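Local coordinates for probable glutathione S-transferase (Pseudomonas aeruginosa, PDB 6JWK), which is a maleylpyruvate isomerase of the zeta class of glutathione S-transferases, probably using glutathione to turn maleylpyruvate into its trans isomer, fumarylpyruvate, at residues Y13-A18 / L67-Y72; L19-L24 / E198-A203. One frame throughout, in Å; residues are numbered along the deposited sequence.

Contact 1 (Y13-A18 / L67-Y72)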
ATOM      1  N   TYR B  13       4.975 -14.405  -1.502  1.00 17.67           N
ATOM      2  CA  TYR B  13       5.714 -14.516  -2.785  1.00 20.72           C
ATOM      3  C   TYR B  13       6.555 -13.230  -2.982  1.00 17.44           C
ATOM      4  O   TYR B  13       7.746 -13.329  -3.333  1.00 17.52           O
ATOM      5  CB  TYR B  13       4.693 -14.821  -3.880  1.00 19.42           C
ATOM      6  CG  TYR B  13       5.257 -15.177  -5.234  1.00 21.79           C
ATOM      7  CD1 TYR B  13       6.618 -15.383  -5.444  1.00 20.29           C
ATOM      8  CD2 TYR B  13       4.393 -15.406  -6.301  1.00 20.76           C
ATOM      9  CE1 TYR B  13       7.110 -15.718  -6.703  1.00 21.09           C
ATOM     10  CE2 TYR B  13       4.877 -15.749  -7.562  1.00 21.79           C
ATOM     11  CZ  TYR B  13       6.238 -15.913  -7.757  1.00 21.66           C
ATOM     12  OH  TYR B  13       6.692 -16.265  -8.995  1.00 25.05           O
ATOM     13  N   ARG B  14       5.960 -12.046  -2.795  1.00 18.90           N
ATOM     14  CA  ARG B  14       6.666 -10.736  -2.948  1.00 19.98           C
ATOM     15  C   ARG B  14       7.966 -10.774  -2.142  1.00 18.69           C
ATOM     16  O   ARG B  14       8.974 -10.378  -2.632  1.00 16.16           O
ATOM     17  CB  ARG B  14       5.860  -9.536  -2.417  1.00 20.98           C
ATOM     18  CG  ARG B  14       4.565  -9.240  -3.158  1.00 21.14           C
ATOM     19  CD  ARG B  14       3.869  -8.110  -2.459  1.00 20.28           C
ATOM     20  NE  ARG B  14       2.573  -7.883  -3.036  1.00 21.40           N
ATOM     21  CZ  ARG B  14       1.661  -7.098  -2.530  1.00 22.42           C
ATOM     22  NH1 ARG B  14       1.885  -6.505  -1.368  1.00 19.16           N
ATOM     23  NH2 ARG B  14       0.506  -6.944  -3.154  1.00 22.32           N
ATOM     24  N   VAL B  15       7.909 -11.223  -0.895  1.00 19.31           N
ATOM     25  CA  VAL B  15       9.092 -11.171   0.004  1.00 17.86           C
ATOM     26  C   VAL B  15      10.060 -12.307  -0.282  1.00 17.41           C
ATOM     27  O   VAL B  15      11.301 -12.100  -0.112  1.00 20.15           O
ATOM     28  CB  VAL B  15       8.640 -11.184   1.481  1.00 17.89           C
ATOM     29  CG1 VAL B  15       9.836 -11.135   2.404  1.00 17.57           C
ATOM     30  CG2 VAL B  15       7.693 -10.012   1.769  1.00 20.17           C
ATOM     31  N   ARG B  16       9.579 -13.481  -0.680  1.00 17.65           N
ATOM     32  CA  ARG B  16      10.482 -14.578  -1.140  1.00 18.40           C
ATOM     33  C   ARG B  16      11.278 -14.106  -2.365  1.00 18.66           C
ATOM     34  O   ARG B  16      12.482 -14.412  -2.464  1.00 18.18           O
ATOM     35  CB  ARG B  16       9.733 -15.860  -1.476  1.00 18.56           C
ATOM     36  CG  ARG B  16       9.131 -16.564  -0.266  1.00 19.10           C
ATOM     37  CD  ARG B  16       8.669 -17.977  -0.573  1.00 19.80           C
ATOM     38  NE  ARG B  16       7.842 -18.093  -1.777  1.00 19.30           N
ATOM     39  CZ  ARG B  16       6.520 -18.057  -1.835  1.00 20.53           C
ATOM     40  NH1 ARG B  16       5.796 -17.943  -0.733  1.00 22.07           N
ATOM     41  NH2 ARG B  16       5.915 -18.189  -3.014  1.00 20.91           N
ATOM     42  N   ILE B  17      10.680 -13.333  -3.260  1.00 16.89           N
ATOM     43  CA  ILE B  17      11.482 -12.802  -4.410  1.00 16.86           C
ATOM     44  C   ILE B  17      12.539 -11.843  -3.864  1.00 18.72           C
ATOM     45  O   ILE B  17      13.735 -11.934  -4.276  1.00 17.99           O
ATOM     46  CB  ILE B  17      10.552 -12.101  -5.407  1.00 16.46           C
ATOM     47  CG1 ILE B  17       9.560 -13.082  -6.036  1.00 16.07           C
ATOM     48  CG2 ILE B  17      11.323 -11.325  -6.460  1.00 16.06           C
ATOM     49  CD1 ILE B  17       8.417 -12.375  -6.782  1.00 18.03           C
ATOM     50  N   ALA B  18      12.156 -10.948  -2.961  1.00 17.66           N
ATOM     51  CA  ALA B  18      13.118  -9.967  -2.400  1.00 18.37           C
ATOM     52  C   ALA B  18      14.293 -10.716  -1.765  1.00 20.87           C
ATOM     53  O   ALA B  18      15.508 -10.362  -1.997  1.00 19.06           O
ATOM     54  CB  ALA B  18      12.440  -9.080  -1.382  1.00 18.79           C
ATOM     55  N   LEU B  67       5.682  -4.665   1.796  1.00 19.59           N
ATOM     56  CA  LEU B  67       6.498  -3.512   1.314  1.00 19.60           C
ATOM     57  C   LEU B  67       7.362  -2.901   2.435  1.00 20.84           C
ATOM     58  O   LEU B  67       8.455  -2.428   2.122  1.00 21.30           O
ATOM     59  CB  LEU B  67       5.647  -2.406   0.696  1.00 21.42           C
ATOM     60  CG  LEU B  67       4.718  -2.805  -0.438  1.00 24.34           C
ATOM     61  CD1 LEU B  67       4.480  -1.601  -1.343  1.00 25.45           C
ATOM     62  CD2 LEU B  67       5.193  -3.980  -1.221  1.00 28.25           C
ATOM     63  N   ALA B  68       6.946  -2.921   3.707  1.00 19.09           N
ATOM     64  CA  ALA B  68       7.847  -2.468   4.795  1.00 18.42           C
ATOM     65  C   ALA B  68       9.026  -3.447   4.893  1.00 20.36           C
ATOM     66  O   ALA B  68      10.173  -3.017   5.141  1.00 19.46           O
ATOM     67  CB  ALA B  68       7.081  -2.336   6.097  1.00 18.64           C
ATOM     68  N   ILE B  69       8.764  -4.744   4.753  1.00 19.36           N
ATOM     69  CA  ILE B  69       9.826  -5.767   4.886  1.00 19.79           C
ATOM     70  C   ILE B  69      10.797  -5.541   3.724  1.00 20.63           C
ATOM     71  O   ILE B  69      12.007  -5.600   3.940  1.00 17.54           O
ATOM     72  CB  ILE B  69       9.261  -7.186   4.882  1.00 20.03           C
ATOM     73  CG1 ILE B  69       8.510  -7.479   6.177  1.00 21.91           C
ATOM     74  CG2 ILE B  69      10.376  -8.186   4.634  1.00 20.01           C
ATOM     75  CD1 ILE B  69       7.418  -8.539   6.036  1.00 23.03           C
ATOM     76  N   ILE B  70      10.295  -5.325   2.520  1.00 21.21           N
ATOM     77  CA  ILE B  70      11.232  -5.152   1.372  1.00 21.32           C
ATOM     78  C   ILE B  70      12.134  -3.945   1.646  1.00 23.99           C
ATOM     79  O   ILE B  70      13.387  -4.016   1.411  1.00 23.10           O
ATOM     80  CB  ILE B  70      10.453  -5.070   0.066  1.00 21.01           C
ATOM     81  CG1 ILE B  70       9.936  -6.458  -0.264  1.00 20.74           C
ATOM     82  CG2 ILE B  70      11.294  -4.474  -1.053  1.00 23.49           C
ATOM     83  CD1 ILE B  70       8.978  -6.445  -1.435  1.00 22.14           C
ATOM     84  N   ASP B  71      11.544  -2.834   2.070  1.00 25.29           N
ATOM     85  CA  ASP B  71      12.305  -1.605   2.426  1.00 25.35           C
ATOM     86  C   ASP B  71      13.345  -1.907   3.524  1.00 24.64           C
ATOM     87  O   ASP B  71      14.485  -1.490   3.387  1.00 21.68           O
ATOM     88  CB  ASP B  71      11.360  -0.513   2.942  1.00 29.01           C
ATOM     89  CG  ASP B  71      12.102   0.787   3.200  1.00 28.28           C
ATOM     90  OD1 ASP B  71      12.403   1.448   2.219  1.00 30.55           O
ATOM     91  OD2 ASP B  71      12.395   1.107   4.373  1.00 25.71           O
ATOM     92  N   TYR B  72      12.983  -2.646   4.562  1.00 22.87           N
ATOM     93  CA  TYR B  72      13.898  -3.022   5.667  1.00 24.58           C
ATOM     94  C   TYR B  72      15.073  -3.886   5.166  1.00 25.23           C
ATOM     95  O   TYR B  72      16.230  -3.702   5.623  1.00 21.67           O
ATOM     96  CB  TYR B  72      13.097  -3.758   6.743  1.00 25.37           C
ATOM     97  CG  TYR B  72      13.891  -4.027   7.986  1.00 26.46           C
ATOM     98  CD1 TYR B  72      14.451  -2.988   8.713  1.00 27.23           C
ATOM     99  CD2 TYR B  72      14.127  -5.322   8.411  1.00 30.46           C
ATOM    100  CE1 TYR B  72      15.200  -3.227   9.853  1.00 34.10           C
ATOM    101  CE2 TYR B  72      14.852  -5.580   9.563  1.00 34.42           C
ATOM    102  CZ  TYR B  72      15.388  -4.533  10.288  1.00 35.01           C
ATOM    103  OH  TYR B  72      16.109  -4.806  11.412  1.00 39.21           O
TER
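Ile70 reaches across from its helix to Ala18 and the backbone of Arg14, and it is the side chain to follow here. Its CB leaves the helix aslant, not aimed at its partner. With CG1 anti to the carbonyl carbon (chi1 -73°) the longer branch swings across, and CG1 comes to 3.8 Å from Ala18 CB. The chain then runs on extended, and the tip CD1 lies 4.1 Å from Arg14 O. That carbonyl is already taken by its own helix, as acceptor for Ala18 N, so the methyl rests on a satisfied polar atom. The same CD1 is 4.5 Å from Arg14 CB, which leaves the ethyl arm lodged between two residues one turn apart.

The two helices run side by side in nearly the same direction, with the axes of the two short segments 9° apart and 9.7 Å from each other at their closest. This is the thioredoxin-like half of a GST, where the first and last helices of the domain pack together on one face of the sheet; Val15 also touches Leu3 of strand 2-5.

Toward that sheet, Val15 CG1 meets Ile69 CG2 at 3.7 Å, methyl to methyl, the two side chains crossing at about a right angle. On the flank nearer the helical domain, Arg14 stretches out fully from CG to NE and brings NH1 to 4.2 Å from Leu67 CD2, the methyl lying oblique to the guanidinium. The polar partner of NH1 is Ser66 OG, a hydrogen bond just ahead of Leu67. In related GSTs the serine at this position binds the gamma-glutamyl end of glutathione, so Arg14 may help position it.

Contact 2 (L19-L24 / E198-A203)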
ATOM      1  N   LEU B  19      14.000 -11.682  -0.890  1.00 19.04           N
ATOM      2  CA  LEU B  19      15.092 -12.462  -0.254  1.00 20.21           C
ATOM      3  C   LEU B  19      15.958 -13.152  -1.326  1.00 20.21           C
ATOM      4  O   LEU B  19      17.184 -13.181  -1.150  1.00 22.73           O
ATOM      5  CB  LEU B  19      14.496 -13.467   0.747  1.00 20.11           C
ATOM      6  CG  LEU B  19      13.869 -12.812   1.970  1.00 22.22           C
ATOM      7  CD1 LEU B  19      13.030 -13.817   2.774  1.00 25.20           C
ATOM      8  CD2 LEU B  19      14.934 -12.195   2.880  1.00 24.82           C
ATOM      9  N   ALA B  20      15.359 -13.752  -2.347  1.00 20.22           N
ATOM     10  CA  ALA B  20      16.091 -14.475  -3.414  1.00 22.31           C
ATOM     11  C   ALA B  20      16.989 -13.475  -4.137  1.00 23.16           C
ATOM     12  O   ALA B  20      18.170 -13.789  -4.283  1.00 24.12           O
ATOM     13  CB  ALA B  20      15.166 -15.205  -4.348  1.00 22.06           C
ATOM     14  N   LEU B  21      16.510 -12.266  -4.452  1.00 20.02           N
ATOM     15  CA  LEU B  21      17.358 -11.254  -5.125  1.00 21.96           C
ATOM     16  C   LEU B  21      18.551 -10.859  -4.240  1.00 24.91           C
ATOM     17  O   LEU B  21      19.638 -10.566  -4.781  1.00 24.98           O
ATOM     18  CB  LEU B  21      16.501 -10.041  -5.504  1.00 20.10           C
ATOM     19  CG  LEU B  21      15.493 -10.302  -6.613  1.00 19.92           C
ATOM     20  CD1 LEU B  21      14.550  -9.106  -6.748  1.00 20.58           C
ATOM     21  CD2 LEU B  21      16.228 -10.566  -7.932  1.00 21.23           C
ATOM     22  N   LYS B  22      18.375 -10.852  -2.921  1.00 24.22           N
ATOM     23  CA  LYS B  22      19.463 -10.495  -1.983  1.00 25.79           C
ATOM     24  C   LYS B  22      20.429 -11.679  -1.814  1.00 27.78           C
ATOM     25  O   LYS B  22      21.512 -11.424  -1.338  1.00 29.36           O
ATOM     26  CB  LYS B  22      18.896 -10.138  -0.601  1.00 24.85           C
ATOM     27  CG  LYS B  22      18.072  -8.859  -0.566  1.00 25.13           C
ATOM     28  CD  LYS B  22      18.890  -7.614  -0.730  1.00 26.10           C
ATOM     29  CE  LYS B  22      18.168  -6.352  -0.297  1.00 24.36           C
ATOM     30  NZ  LYS B  22      18.854  -5.160  -0.866  1.00 26.23           N
ATOM     31  N   GLY B  23      20.005 -12.911  -2.107  1.00 30.48           N
ATOM     32  CA  GLY B  23      20.752 -14.158  -1.843  1.00 33.72           C
ATOM     33  C   GLY B  23      20.626 -14.600  -0.393  1.00 39.45           C
ATOM     34  O   GLY B  23      21.569 -15.215   0.115  1.00 37.80           O
ATOM     35  N   LEU B  24      19.487 -14.326   0.252  1.00 42.01           N
ATOM     36  CA  LEU B  24      19.177 -14.684   1.666  1.00 42.54           C
ATOM     37  C   LEU B  24      18.006 -15.678   1.737  1.00 43.07           C
ATOM     38  O   LEU B  24      17.274 -15.658   2.743  1.00 46.53           O
ATOM     39  CB  LEU B  24      18.787 -13.391   2.408  1.00 43.18           C
ATOM     40  CG  LEU B  24      19.824 -12.272   2.453  1.00 44.31           C
ATOM     41  CD1 LEU B  24      19.206 -10.997   2.976  1.00 44.12           C
ATOM     42  CD2 LEU B  24      21.022 -12.658   3.299  1.00 47.73           C
ATOM     43  N   GLU B 198      16.979 -17.325 -11.905  1.00 25.75           N
ATOM     44  CA  GLU B 198      17.008 -18.341 -10.828  1.00 28.53           C
ATOM     45  C   GLU B 198      16.323 -17.786  -9.556  1.00 25.30           C
ATOM     46  O   GLU B 198      15.634 -18.573  -8.886  1.00 25.78           O
ATOM     47  CB  GLU B 198      18.459 -18.768 -10.584  1.00 34.18           C
ATOM     48  CG  GLU B 198      18.585 -19.821  -9.496  1.00 47.60           C
ATOM     49  CD  GLU B 198      19.932 -19.846  -8.789  1.00 61.62           C
ATOM     50  OE1 GLU B 198      20.976 -19.915  -9.492  1.00 72.61           O
ATOM     51  OE2 GLU B 198      19.936 -19.775  -7.541  1.00 77.63           O
ATOM     52  N   ALA B 199      16.566 -16.522  -9.176  1.00 27.54           N
ATOM     53  CA  ALA B 199      16.024 -15.926  -7.933  1.00 26.27           C
ATOM     54  C   ALA B 199      14.491 -16.035  -7.980  1.00 22.95           C
ATOM     55  O   ALA B 199      13.883 -16.443  -7.005  1.00 21.53           O
ATOM     56  CB  ALA B 199      16.488 -14.492  -7.755  1.00 29.32           C
ATOM     57  N   PHE B 200      13.861 -15.719  -9.101  1.00 20.57           N
ATOM     58  CA  PHE B 200      12.383 -15.792  -9.185  1.00 21.38           C
ATOM     59  C   PHE B 200      11.903 -17.245  -9.184  1.00 20.44           C
ATOM     60  O   PHE B 200      10.829 -17.579  -8.567  1.00 22.08           O
ATOM     61  CB  PHE B 200      11.903 -15.045 -10.417  1.00 19.91           C
ATOM     62  CG  PHE B 200      11.894 -13.560 -10.224  1.00 20.22           C
ATOM     63  CD1 PHE B 200      13.051 -12.820 -10.393  1.00 19.12           C
ATOM     64  CD2 PHE B 200      10.697 -12.908  -9.943  1.00 19.72           C
ATOM     65  CE1 PHE B 200      13.012 -11.437 -10.238  1.00 20.68           C
ATOM     66  CE2 PHE B 200      10.666 -11.536  -9.810  1.00 18.62           C
ATOM     67  CZ  PHE B 200      11.820 -10.804  -9.913  1.00 18.21           C
ATOM     68  N   GLN B 201      12.603 -18.100  -9.923  1.00 21.91           N
ATOM     69  CA  GLN B 201      12.228 -19.536  -9.973  1.00 21.25           C
ATOM     70  C   GLN B 201      12.302 -20.149  -8.558  1.00 21.03           C
ATOM     71  O   GLN B 201      11.344 -20.833  -8.194  1.00 22.92           O
ATOM     72  CB  GLN B 201      13.137 -20.293 -10.938  1.00 23.01           C
ATOM     73  CG  GLN B 201      12.982 -19.891 -12.398  1.00 24.06           C
ATOM     74  CD  GLN B 201      14.205 -20.240 -13.222  1.00 29.51           C
ATOM     75  OE1 GLN B 201      15.205 -20.763 -12.734  1.00 36.76           O
ATOM     76  NE2 GLN B 201      14.185 -19.850 -14.472  1.00 23.54           N
ATOM     77  N   ARG B 202      13.343 -19.841  -7.768  1.00 23.22           N
ATOM     78  CA  ARG B 202      13.450 -20.329  -6.357  1.00 26.85           C
ATOM     79  C   ARG B 202      12.265 -19.832  -5.526  1.00 25.47           C
ATOM     80  O   ARG B 202      11.758 -20.600  -4.644  1.00 23.21           O
ATOM     81  CB  ARG B 202      14.723 -19.817  -5.688  1.00 31.14           C
ATOM     82  CG  ARG B 202      15.989 -20.463  -6.217  1.00 43.31           C
ATOM     83  CD  ARG B 202      17.189 -19.601  -5.856  1.00 53.26           C
ATOM     84  NE  ARG B 202      17.496 -19.801  -4.461  1.00 52.63           N
ATOM     85  CZ  ARG B 202      18.323 -20.745  -4.005  1.00 76.45           C
ATOM     86  NH1 ARG B 202      18.531 -20.880  -2.701  1.00 76.06           N
ATOM     87  NH2 ARG B 202      18.963 -21.542  -4.851  1.00 80.63           N
ATOM     88  N   ALA B 203      11.869 -18.567  -5.731  1.00 21.71           N
ATOM     89  CA  ALA B 203      10.822 -17.896  -4.933  1.00 21.05           C
ATOM     90  C   ALA B 203       9.438 -18.408  -5.325  1.00 20.14           C
ATOM     91  O   ALA B 203       8.488 -18.213  -4.580  1.00 20.74           O
ATOM     92  CB  ALA B 203      10.948 -16.398  -5.091  1.00 20.37           C
TER
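Ala20 and Ala199 face each other directly, each CB directed at the opposite helix, and with nothing bulkier between them the backbones come in until their CA atoms are 4.7 Å apart. The methyls meet at 3.7 Å. Ala20 CB also presses on Ala199 O at 3.2 Å, a tight approach to a carbonyl that accepts the N-H of Ala203 one turn on. Ala203 adds a looser methyl, its CB 4.4 Å from Ala20 CB.

Leu21 and Phe200 are set differently. The CB of Phe200 points away from helix 10-22, but with CG anti to the carbonyl carbon (chi1 -78°) the ring swings back and offers CE1 to Leu21 CD2 at 4.1 Å, the two side chains crossing obliquely. The same CD2 lies 3.9 Å from Ala199 CB, so one leucine methyl touches both alanine and ring, in directions roughly at right angles.

This is part of the interface between the two halves of the GST fold: the C-terminal turns of the first helix of the thioredoxin-like domain meet a short helix late in the all-helical domain. Just past the contact helix 10-22 ends in a Schellman motif: Gly23 N bonds to Ala20 O, and the positive phi of Gly23 brings Leu24 N back to Leu19 O.

Arg202 makes a salt bridge from NH1 to Asp25, beyond that turn, while its NH2 makes a weak, long one to Glu198 OE2.

How the contacts relate
From the N terminus, strand 2-5 leads into helix 10-22, whose successive turns supply the first segment of both contacts. Contact 1 closes a loop of 48 residues that takes in the remaining strands of the sheet and returns at helix 66-76, all within the thioredoxin-like domain. Contact 2 starts just after and spans 173 residues, the rest of the thioredoxin-like domain and most of the helical one, before closing at helix 198-203. The two loops therefore cross. Helix 10-22 ends up between helix 66-76 and helix 198-203, and the contacts touch on its side facing 198-203: Arg16 NE probably donates to Ala203 O (2.9 Å), and Ile17 packs on Phe200.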